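Local coordinates for putative DNA binding protein (Bacteroides thetaiotaomicron VPI-5482, PDB 3HTN), which probably binds DNA, carries a metal-ion site and is built on a PCC (DUF296) domain, three copies of which form the deposited assembly, at the interface of chains A and B. Coordinates in Å, arbitrary orientation; residue numbers count along the deposited sequence, not the author numbering. Chains: chain A/B, Putative DNA binding protein.

Contact 1: the interface of chains A and B. Residues chain A 119-120, 122; chain B 134, 142-144.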
# COMPACT_ATOMS: atom_id res chain seq x y z
N GLY A 119 7.11 -18.07 6.69
CA GLY A 119 5.68 -18.19 6.45
C GLY A 119 5.47 -18.00 4.95
O GLY A 119 6.22 -18.57 4.15
N ALA A 120 4.49 -17.19 4.59
CA ALA A 120 4.11 -16.91 3.21
C ALA A 120 4.74 -15.65 2.72
O ALA A 120 5.17 -14.79 3.52
CB ALA A 120 2.58 -16.79 3.12
N GLU A 122 3.67 -13.20 -0.63
CA GLU A 122 2.68 -13.10 -1.71
C GLU A 122 2.75 -11.72 -2.30
O GLU A 122 2.33 -10.77 -1.66
CB GLU A 122 1.30 -13.40 -1.13
CG GLU A 122 1.22 -14.82 -0.57
CD GLU A 122 -0.06 -15.13 0.17
OE1 GLU A 122 -1.03 -14.35 0.07
OE2 GLU A 122 -0.09 -16.20 0.83
N ARG B 134 -4.89 -22.51 -3.54
CA ARG B 134 -3.91 -22.70 -2.47
C ARG B 134 -3.97 -24.13 -1.97
O ARG B 134 -4.96 -24.83 -2.16
CB ARG B 134 -4.23 -21.79 -1.29
CG ARG B 134 -3.98 -20.33 -1.51
CD ARG B 134 -4.59 -19.52 -0.39
NE ARG B 134 -4.43 -18.08 -0.64
CZ ARG B 134 -3.35 -17.38 -0.34
NH1 ARG B 134 -2.33 -17.95 0.26
NH2 ARG B 134 -3.32 -16.10 -0.64
N LEU B 142 -0.31 -23.42 7.24
CA LEU B 142 -0.70 -22.31 6.41
C LEU B 142 -1.15 -22.75 5.02
O LEU B 142 -0.70 -23.75 4.49
CB LEU B 142 0.48 -21.36 6.24
CG LEU B 142 1.03 -20.67 7.49
CD1 LEU B 142 2.30 -19.90 7.16
CD2 LEU B 142 -0.01 -19.75 8.17
N ASN B 143 -2.06 -21.97 4.43
CA ASN B 143 -2.56 -22.21 3.08
C ASN B 143 -1.71 -21.39 2.13
O ASN B 143 -1.76 -20.16 2.14
CB ASN B 143 -4.01 -21.78 3.00
CG ASN B 143 -4.86 -22.55 3.94
OD1 ASN B 143 -4.82 -23.77 3.93
ND2 ASN B 143 -5.60 -21.86 4.80
N ILE B 144 -0.93 -22.09 1.34
CA ILE B 144 0.09 -21.46 0.50
C ILE B 144 -0.36 -21.52 -0.95
O ILE B 144 -0.95 -22.49 -1.37
CB ILE B 144 1.45 -22.21 0.69
CG1 ILE B 144 1.95 -22.12 2.15
CG2 ILE B 144 2.55 -21.71 -0.29
CD1 ILE B 144 2.25 -20.74 2.67
O HOH W 1 -0.91 -17.57 3.16
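With CG anti to its own carbonyl carbon (chi1 -62°) and the chain extended beyond, A:Glu122 reaches tip to tip toward B:Arg134, which is straight from CG to NE. They form a salt bridge between two copies of this PCC-domain protein, joining strand 120-127 of chain A to strand 133-137 of chain B. The guanidinium grips the carboxylate end-on: NH1 of B:Arg134 lies 2.9 Å from OE2 of A:Glu122, and NH2 of B:Arg134 lies 3.0 Å from OE1 of A:Glu122. Both bonds are nearly straight and leave within the guanidinium plane, yet each reaches its oxygen from above the carboxylate plane, since the two planes are turned 46° apart. NH1 of B:Arg134 also bonds the backbone O of B:Asn143 at 3.0 Å, a more bent bond that is likely to steady the guanidinium. One water joins OE2 of A:Glu122 to that same carbonyl. Beside the ion pair, CD1 of B:Ile144 rests against CB of A:Ala120 (4.0 Å), and CD1 of B:Leu142 touches CA of A:Gly119 (3.9 Å). A leucine in place of B:Arg134 would probably leave the A:Glu122 carboxylate without its charged mate and the B:Asn143 carbonyl without this donor.

Contact 2: the interface of chains A and B. Residues chain A 99-101, 105-107; chain B 107-109.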
# COMPACT_ATOMS: atom_id res chain seq x y z
N THR A 99 6.18 -1.92 5.79
CA THR A 99 5.54 -1.74 7.05
C THR A 99 5.34 -3.13 7.60
O THR A 99 4.82 -4.02 6.89
CB THR A 99 4.20 -1.03 6.95
OG1 THR A 99 4.34 0.14 6.12
CG2 THR A 99 3.66 -0.68 8.33
N VAL A 100 5.78 -3.33 8.83
CA VAL A 100 5.64 -4.60 9.50
C VAL A 100 4.97 -4.46 10.87
O VAL A 100 5.03 -3.41 11.48
CB VAL A 100 7.00 -5.33 9.67
CG1 VAL A 100 7.67 -5.53 8.30
CG2 VAL A 100 7.91 -4.58 10.66
N GLY A 101 4.31 -5.54 11.30
CA GLY A 101 3.77 -5.69 12.65
C GLY A 101 4.59 -6.64 13.46
O GLY A 101 4.98 -7.71 12.99
N TYR A 105 1.76 -6.14 17.98
CA TYR A 105 0.95 -5.44 16.96
C TYR A 105 1.47 -4.04 16.69
O TYR A 105 0.95 -3.38 15.78
CB TYR A 105 -0.57 -5.44 17.26
CG TYR A 105 -1.06 -6.83 17.57
CD1 TYR A 105 -1.29 -7.74 16.55
CD2 TYR A 105 -1.21 -7.25 18.88
CE1 TYR A 105 -1.71 -9.04 16.84
CE2 TYR A 105 -1.59 -8.54 19.18
CZ TYR A 105 -1.86 -9.42 18.14
OH TYR A 105 -2.26 -10.70 18.47
N SER A 106 2.54 -3.62 17.35
CA SER A 106 3.15 -2.35 17.03
C SER A 106 3.77 -2.43 15.65
O SER A 106 4.17 -3.51 15.21
CB SER A 106 4.18 -1.92 18.07
OG SER A 106 5.32 -2.78 18.08
N ALA A 107 3.80 -1.31 14.94
CA ALA A 107 4.30 -1.27 13.60
C ALA A 107 5.67 -0.61 13.50
O ALA A 107 5.92 0.40 14.16
CB ALA A 107 3.31 -0.54 12.69
N ALA B 107 1.02 3.63 14.86
CA ALA B 107 0.50 2.63 13.94
C ALA B 107 0.50 1.25 14.55
O ALA B 107 1.46 0.87 15.28
CB ALA B 107 1.32 2.64 12.62
N LEU B 108 -0.55 0.50 14.24
CA LEU B 108 -0.65 -0.93 14.50
C LEU B 108 -0.69 -1.63 13.15
O LEU B 108 -1.15 -1.08 12.17
CB LEU B 108 -1.90 -1.29 15.30
CG LEU B 108 -2.09 -0.57 16.62
CD1 LEU B 108 -3.52 -0.79 17.16
CD2 LEU B 108 -0.99 -0.98 17.65
N ALA B 109 -0.18 -2.85 13.08
CA ALA B 109 -0.14 -3.57 11.82
C ALA B 109 -0.19 -5.06 12.04
O ALA B 109 0.34 -5.59 13.03
CB ALA B 109 1.14 -3.22 11.03
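The flat carbonyl groups of A:Tyr105 and B:Ala107 each accept a hydrogen bond across this short backbone pairing, and they are met differently. The amide N of B:Ala109 approaches O of A:Tyr105 at 3.0 Å with a tilt of only 16° from the carbonyl plane. By contrast, the amide N of A:Ala107 stands above the plane of the B:Ala107 carbonyl, 42° out of it, and is 3.2 Å from that O; the bond is more bent at its hydrogen. Between them A:Ser106 and B:Leu108 form an antiparallel beta bridge. The small side chains probably allow the backbones to come this close: CB of A:Ala107 touches CB of B:Ala107 and CB of B:Ala109, each at 3.8 Å. CB of B:Ala109 also reaches the neighbouring strand of chain A, 3.9 Å from CA of A:Gly101. B:Leu108 turns CG anti to its carbonyl carbon (chi1 -55°), and its CD2 lies 3.6 Å from O of A:Tyr105, alongside the bonded carbonyl. In the PCC fold this pairing lies where strand 107-117 of chain A begins, so that the loop residues A:Tyr105 and A:Ser106 meet the start of strand 107-112 of chain B, close to the end of strand 91-101 of chain A.

Contact 3: the interface of chains A and B. Residues chain A 10, 12, 19, 21, 122; chain B 84, 128, 132, 145, 147.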
# COMPACT_ATOMS: atom_id res chain seq x y z
N SER A 10 7.94 -19.21 -6.95
CA SER A 10 7.04 -19.72 -7.99
C SER A 10 6.14 -18.55 -8.35
O SER A 10 5.90 -17.66 -7.52
CB SER A 10 6.24 -20.93 -7.51
OG SER A 10 5.41 -20.61 -6.41
N LYS A 12 2.83 -16.88 -11.25
CA LYS A 12 1.79 -17.00 -12.26
C LYS A 12 1.68 -15.69 -13.02
O LYS A 12 1.48 -14.65 -12.43
CB LYS A 12 0.45 -17.36 -11.63
CG LYS A 12 -0.69 -17.55 -12.62
CD LYS A 12 -1.95 -17.92 -11.87
CE LYS A 12 -3.11 -18.12 -12.82
NZ LYS A 12 -2.84 -19.22 -13.79
N ILE A 19 1.96 -12.84 -10.24
CA ILE A 19 1.74 -13.14 -8.84
C ILE A 19 2.94 -13.98 -8.46
O ILE A 19 3.13 -15.06 -9.02
CB ILE A 19 0.43 -13.92 -8.60
CG1 ILE A 19 -0.76 -13.18 -9.22
CG2 ILE A 19 0.22 -14.17 -7.13
CD1 ILE A 19 -0.80 -11.69 -9.01
N SER A 21 5.06 -15.95 -5.52
CA SER A 21 5.07 -16.60 -4.23
C SER A 21 6.50 -16.97 -3.90
O SER A 21 7.07 -17.87 -4.49
CB SER A 21 4.15 -17.82 -4.25
OG SER A 21 4.13 -18.41 -2.98
N GLU A 122 3.67 -13.20 -0.63
CA GLU A 122 2.68 -13.10 -1.71
C GLU A 122 2.75 -11.72 -2.30
O GLU A 122 2.33 -10.77 -1.66
CB GLU A 122 1.30 -13.40 -1.13
CG GLU A 122 1.22 -14.82 -0.57
CD GLU A 122 -0.06 -15.13 0.17
OE1 GLU A 122 -1.03 -14.35 0.07
OE2 GLU A 122 -0.09 -16.20 0.83
N ASN B 84 -5.10 -10.06 -1.02
CA ASN B 84 -5.35 -10.74 -2.26
C ASN B 84 -6.52 -11.68 -2.14
O ASN B 84 -7.02 -11.99 -1.06
CB ASN B 84 -4.08 -11.46 -2.72
CG ASN B 84 -3.50 -12.37 -1.67
OD1 ASN B 84 -4.17 -13.28 -1.19
ND2 ASN B 84 -2.23 -12.15 -1.32
N TYR B 128 -8.70 -10.41 -11.51
CA TYR B 128 -7.78 -11.01 -12.47
C TYR B 128 -8.43 -11.97 -13.47
O TYR B 128 -7.78 -12.36 -14.43
CB TYR B 128 -6.67 -11.79 -11.77
CG TYR B 128 -5.79 -11.03 -10.82
CD1 TYR B 128 -5.55 -9.67 -10.93
CD2 TYR B 128 -5.14 -11.72 -9.80
CE1 TYR B 128 -4.70 -9.02 -10.07
CE2 TYR B 128 -4.30 -11.08 -8.92
CZ TYR B 128 -4.10 -9.73 -9.05
OH TYR B 128 -3.27 -9.07 -8.18
N ILE B 132 -6.87 -19.11 -9.12
CA ILE B 132 -5.62 -19.23 -8.35
C ILE B 132 -6.01 -19.96 -7.07
O ILE B 132 -6.84 -19.47 -6.31
CB ILE B 132 -4.98 -17.90 -7.97
CG1 ILE B 132 -4.56 -17.13 -9.22
CG2 ILE B 132 -3.74 -18.16 -7.08
CD1 ILE B 132 -3.82 -15.82 -8.92
N TYR B 145 -0.09 -20.46 -1.71
CA TYR B 145 -0.41 -20.45 -3.14
C TYR B 145 0.12 -21.72 -3.83
O TYR B 145 1.24 -22.16 -3.57
CB TYR B 145 0.24 -19.28 -3.83
CG TYR B 145 -0.44 -17.92 -3.80
CD1 TYR B 145 -1.80 -17.78 -3.99
CD2 TYR B 145 0.31 -16.75 -3.73
CE1 TYR B 145 -2.40 -16.52 -4.05
CE2 TYR B 145 -0.28 -15.50 -3.81
CZ TYR B 145 -1.63 -15.39 -3.97
OH TYR B 145 -2.24 -14.17 -4.09
N PHE B 147 0.13 -22.73 -7.68
CA PHE B 147 -0.20 -22.32 -9.03
C PHE B 147 -0.37 -23.48 -10.00
O PHE B 147 -0.92 -23.28 -11.08
CB PHE B 147 0.85 -21.35 -9.58
CG PHE B 147 1.01 -20.09 -8.76
CD1 PHE B 147 -0.08 -19.29 -8.42
CD2 PHE B 147 2.26 -19.69 -8.34
CE1 PHE B 147 0.07 -18.15 -7.68
CE2 PHE B 147 2.42 -18.55 -7.59
CZ PHE B 147 1.33 -17.78 -7.26
O HOH W 2 -0.37 -10.14 -2.50
O HOH W 3 1.25 -18.36 -0.32
O HOH W 4 3.62 -21.05 -3.56
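A:Ile19 and B:Phe147 hold the tightly packed part of this PCC-domain interface, where strands 9-14 and 17-22 of chain A receive aromatic side chains from the C-terminal stretch of chain B. CB of A:Lys12 sits over one face of the B:Phe147 ring, toward its rim, 3.8 Å above the plane; CG of the lysine is anti to the backbone N (chi1 -178°), and its CD packs on CG1 of B:Ile132 at 3.8 Å. A:Ile19 divides its branches: CG2 meets CE2 of B:Tyr145 at 3.6 Å and also touches B:Phe147, while CD1 points tip to tip at B:Tyr128, 3.6 Å from its CE2. CE1 of B:Phe147 in turn lies over a face of the B:Tyr145 ring. An alanine in place of B:Phe147 would probably open a gap beside A:Lys12 and A:Ile19 and leave the B:Tyr145 ring freer to shift. Toward the other side, CG of A:Glu122 packs on CE2 of B:Tyr145 at 3.6 Å. That side is polar and watered. ND2 of B:Asn84 donates to the anti lone pair of OE1 of A:Glu122 at 2.9 Å, and the two side chains cross at about a right angle. One water joins ND2 of B:Asn84 to O of A:Glu122, another N of B:Tyr145 to OE2 of A:Glu122. Farther along, a third links OG of A:Ser21 (2.7 Å) to O of B:Tyr145 (2.6 Å).

Contact 4: the interface of chains A and B. Residues chain A 48-49, 79-80; chain B 80, 82, 97, 99.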
# COMPACT_ATOMS: atom_id res chain seq x y z
N GLY A 48 2.96 -6.28 -1.83
CA GLY A 48 2.49 -7.50 -1.24
C GLY A 48 2.57 -7.62 0.25
O GLY A 48 2.77 -6.63 0.96
N ILE A 49 2.38 -8.86 0.71
CA ILE A 49 2.24 -9.19 2.13
C ILE A 49 2.89 -10.54 2.38
O ILE A 49 3.21 -11.30 1.45
CB ILE A 49 0.73 -9.20 2.57
CG1 ILE A 49 -0.11 -10.20 1.75
CG2 ILE A 49 0.12 -7.81 2.47
CD1 ILE A 49 -1.51 -10.45 2.31
N SER A 79 2.73 -6.01 6.81
CA SER A 79 1.39 -5.49 6.54
C SER A 79 1.33 -4.85 5.17
O SER A 79 0.28 -4.89 4.52
CB SER A 79 0.92 -4.53 7.61
OG SER A 79 1.74 -3.37 7.68
N ASN A 80 2.46 -4.37 4.67
CA ASN A 80 2.53 -3.83 3.33
C ASN A 80 3.97 -3.73 2.92
O ASN A 80 4.79 -3.23 3.67
CB ASN A 80 1.90 -2.44 3.26
CG ASN A 80 2.05 -1.82 1.95
OD1 ASN A 80 3.08 -1.25 1.65
ND2 ASN A 80 1.06 -2.00 1.08
N ASN B 80 -3.60 1.72 5.36
CA ASN B 80 -3.53 0.84 4.25
C ASN B 80 -4.13 -0.51 4.60
O ASN B 80 -3.83 -1.07 5.65
CB ASN B 80 -2.09 0.65 3.80
CG ASN B 80 -1.97 -0.28 2.68
OD1 ASN B 80 -2.02 0.14 1.51
ND2 ASN B 80 -1.81 -1.56 2.97
N THR B 82 -4.13 -4.09 2.54
CA THR B 82 -3.49 -4.77 1.38
C THR B 82 -3.86 -6.25 1.42
O THR B 82 -3.71 -6.87 2.46
CB THR B 82 -1.94 -4.68 1.44
OG1 THR B 82 -1.52 -3.33 1.62
CG2 THR B 82 -1.27 -5.27 0.16
N HIS B 97 -4.04 -8.04 5.05
CA HIS B 97 -3.24 -7.41 6.11
C HIS B 97 -3.65 -5.94 6.16
O HIS B 97 -4.29 -5.41 5.25
CB HIS B 97 -1.75 -7.57 5.85
CG HIS B 97 -1.22 -8.95 6.10
ND1 HIS B 97 0.12 -9.19 6.25
CD2 HIS B 97 -1.84 -10.14 6.24
CE1 HIS B 97 0.31 -10.48 6.46
NE2 HIS B 97 -0.86 -11.08 6.47
N THR B 99 -2.71 -1.86 8.11
CA THR B 99 -1.97 -0.91 8.94
C THR B 99 -2.98 0.17 9.34
O THR B 99 -3.70 0.68 8.50
CB THR B 99 -0.82 -0.25 8.18
OG1 THR B 99 -0.03 -1.26 7.53
CG2 THR B 99 0.06 0.62 9.10
O HOH W 5 -1.29 -2.78 5.35
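A:Ile49 and B:Thr82 meet methyl to methyl at the apolar centre, CG2 to CG2 at 3.7 Å, their side chains sliding past each other in opposite directions. This part of the PCC-domain interface adjoins the metal site: B:His97 binds nickel with B:His95 in this crystal, and the same two histidines, with His111, bind iron(III) in another structure of this protein. CB of A:Ile49 lies over one face of the imidazole, toward its rim, 3.7 Å above the plane, while CD1 of A:Ile49 reaches CD2 of B:His97 at 3.9 Å. Chain A may thereby limit the rotation of a metal ligand of chain B. Outward from this packing, A:Asn80 holds CG anti to its backbone N (chi1 176°) and sends ND2 to OG1 of B:Thr82 at 2.9 Å, a nearly straight bond within the amide plane. The side chains of A:Asn80 and B:Asn80 cross at about a right angle, with their amide planes 73° apart. At the rim, the hydroxyls of A:Ser79 and B:Thr99 share a hydrogen bond, OG to OG1 at 2.8 Å. A water contacts O of A:Ser79 at 2.8 Å and ND2 of B:Asn80 at 2.7 Å, as well as OG1 of B:Thr99 and O of B:Asn80.

The four contacts run along one face between the two chains. Measured between the centres of their C-alpha atoms, contact 1 lies about 10 Å from contact 3, contact 4 about 10 Å from contact 2, and contacts 2 and 3, at opposite ends, about 24 Å apart. A:Glu122 belongs to both contact 1 and contact 3, and strand 142-146 of chain B also serves both. Strand 80-88 of chain B connects contact 3 with contact 4. These shared elements tie the contacts into one continuous interface, which is likely to help hold the deposited three-chain assembly together, though the structure alone does not show that this is the biological form.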